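Local coordinates for conserved hypothetical protein (Staphylococcus aureus subsp. aureus, PDB 2AP3), which is of unknown function but belongs to a family of putative cell-wall binding lipoproteins and folds into a long bundle of helices, at residues L22-D26 and K192-D196. Sequence-based numbering, arbitrary orientation.
Sequences LKQVD and KQDVD
Leu22 reaches from helix 10-30 toward the last turn of helix 157-195, where its two methyl groups part company. CD2 faces the helix and lies 4.3 Å from Val195 CG1 and equally far from Lys192 CG, a loose apolar fit of a branched side chain over the aliphatic surface of one turn. CD1 points on toward Asp196, the last modelled residue, 3.8 Å from its CB and 3.7 Å from its OD2. The two side chains cross at a slant there, and the carboxylate brushes a methyl that can offer it only van der Waals contact. CG of Leu22, anti to the carbonyl carbon (chi1 -69°), continues a side chain that already leaves its helix toward helix 157-195, and chi2 then spreads the two methyls between Val195 and Asp196.

The long methylene chain of Lys192 gives further apolar contact: CE comes 3.7 Å from CG1 of buried Val25, the two side chains meeting tip to tip. Valine, short and branched, suits this inner position, while lysine can cover it with carbon and still carry its charge on to Asp26.

Such side-by-side packing of long helices is characteristic of an all-helical bundle, and here it joins segments near the two ends of the chain. Helix 109-150 also packs against this contact: its Leu118 touches both Leu22 and Lys192, and its Val115 touches Val195.

Asp26, a short acidic residue suited to its solvent-facing position, receives the charged end of Lys192. Fully extended beyond CG, Lys192 carries NZ across to Asp26, whose OD2 lies 3.6 Å away, a long salt bridge in which the carboxylate probably steadies the ammonium beside the valine methyl. The carbonyl oxygen of Val195 accepts a hydrogen bond from NZ of Lys111 on helix 109-150.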
loop_
_atom_site.group_PDB
_atom_site.type_symbol
_atom_site.label_atom_id
_atom_site.label_comp_id
_atom_site.label_asym_id
_atom_site.label_seq_id
_atom_site.Cartn_x
_atom_site.Cartn_y
_atom_site.Cartn_z
ATOM N N LEU A 22 18.119 -3.494 -12.980
ATOM C CA LEU A 22 16.981 -2.591 -13.115
ATOM C C LEU A 22 15.788 -3.292 -13.772
ATOM O O LEU A 22 14.639 -2.924 -13.512
ATOM C CB LEU A 22 17.372 -1.293 -13.831
ATOM C CG LEU A 22 18.298 -0.345 -13.045
ATOM C CD1 LEU A 22 18.833 0.779 -13.932
ATOM C CD2 LEU A 22 17.592 0.244 -11.834
ATOM N N LYS A 23 16.071 -4.331 -14.570
ATOM C CA LYS A 23 15.039 -5.170 -15.201
ATOM C C LYS A 23 14.313 -6.091 -14.218
ATOM O O LYS A 23 13.101 -6.315 -14.344
ATOM C CB LYS A 23 15.659 -6.027 -16.312
ATOM C CG LYS A 23 14.660 -6.578 -17.338
ATOM C CD LYS A 23 14.863 -5.926 -18.701
ATOM C CE LYS A 23 13.811 -6.390 -19.713
ATOM N NZ LYS A 23 14.360 -6.461 -21.104
ATOM N N GLN A 24 15.060 -6.676 -13.286
ATOM C CA GLN A 24 14.466 -7.511 -12.246
ATOM C C GLN A 24 13.577 -6.646 -11.354
ATOM O O GLN A 24 12.474 -7.060 -10.987
ATOM C CB GLN A 24 15.543 -8.241 -11.446
ATOM C CG GLN A 24 16.196 -9.376 -12.235
ATOM C CD GLN A 24 17.602 -9.732 -11.755
ATOM O OE1 GLN A 24 18.065 -9.261 -10.713
ATOM N NE2 GLN A 24 18.284 -10.585 -12.522
ATOM N N VAL A 25 14.045 -5.435 -11.051
ATOM C CA VAL A 25 13.281 -4.478 -10.229
ATOM C C VAL A 25 12.010 -4.006 -10.936
ATOM O O VAL A 25 10.971 -3.816 -10.297
ATOM C CB VAL A 25 14.154 -3.266 -9.770
ATOM C CG1 VAL A 25 13.309 -2.229 -9.040
ATOM C CG2 VAL A 25 15.295 -3.742 -8.863
ATOM N N ASP A 26 12.079 -3.839 -12.255
ATOM C CA ASP A 26 10.904 -3.404 -13.015
ATOM C C ASP A 26 9.891 -4.521 -13.271
ATOM O O ASP A 26 8.687 -4.251 -13.337
ATOM C CB ASP A 26 11.299 -2.676 -14.304
ATOM C CG ASP A 26 11.417 -1.169 -14.110
ATOM O OD1 ASP A 26 11.993 -0.504 -15.000
ATOM O OD2 ASP A 26 10.931 -0.641 -13.076
ATOM N N LYS A 192 16.863 5.254 -8.626
ATOM C CA LYS A 192 16.916 4.644 -9.958
ATOM C C LYS A 192 17.577 5.561 -10.973
ATOM O O LYS A 192 18.367 5.096 -11.803
ATOM C CB LYS A 192 15.519 4.258 -10.439
ATOM C CG LYS A 192 15.006 2.964 -9.836
ATOM C CD LYS A 192 13.575 2.713 -10.276
ATOM C CE LYS A 192 13.022 1.449 -9.658
ATOM N NZ LYS A 192 11.606 1.193 -10.073
ATOM N N GLN A 193 17.247 6.854 -10.912
ATOM C CA GLN A 193 17.829 7.867 -11.801
ATOM C C GLN A 193 19.350 7.942 -11.635
ATOM O O GLN A 193 20.087 7.967 -12.626
ATOM C CB GLN A 193 17.209 9.240 -11.538
ATOM C CG GLN A 193 15.914 9.530 -12.306
ATOM C CD GLN A 193 15.476 10.984 -12.161
ATOM O OE1 GLN A 193 15.168 11.442 -11.062
ATOM N NE2 GLN A 193 15.451 11.714 -13.275
ATOM N N ASP A 194 19.811 7.953 -10.381
ATOM C CA ASP A 194 21.253 7.950 -10.078
ATOM C C ASP A 194 21.945 6.676 -10.542
ATOM O O ASP A 194 23.002 6.737 -11.176
ATOM C CB ASP A 194 21.497 8.139 -8.577
ATOM C CG ASP A 194 21.418 9.591 -8.145
ATOM O OD1 ASP A 194 20.892 10.433 -8.907
ATOM O OD2 ASP A 194 21.891 9.889 -7.025
ATOM N N VAL A 195 21.349 5.529 -10.219
ATOM C CA VAL A 195 21.906 4.223 -10.568
ATOM C C VAL A 195 22.031 4.090 -12.089
ATOM O O VAL A 195 23.029 3.577 -12.606
ATOM C CB VAL A 195 21.057 3.068 -9.974
ATOM C CG1 VAL A 195 21.408 1.744 -10.616
ATOM C CG2 VAL A 195 21.250 2.982 -8.466
ATOM N N ASP A 196 21.023 4.584 -12.798
ATOM C CA ASP A 196 21.024 4.517 -14.247
ATOM C C ASP A 196 21.786 5.708 -14.840
ATOM O O ASP A 196 21.767 5.945 -16.056
ATOM C CB ASP A 196 19.585 4.458 -14.765
ATOM C CG ASP A 196 19.519 4.146 -16.242
ATOM O OD1 ASP A 196 19.148 5.055 -17.019
ATOM O OD2 ASP A 196 19.882 3.011 -16.627
#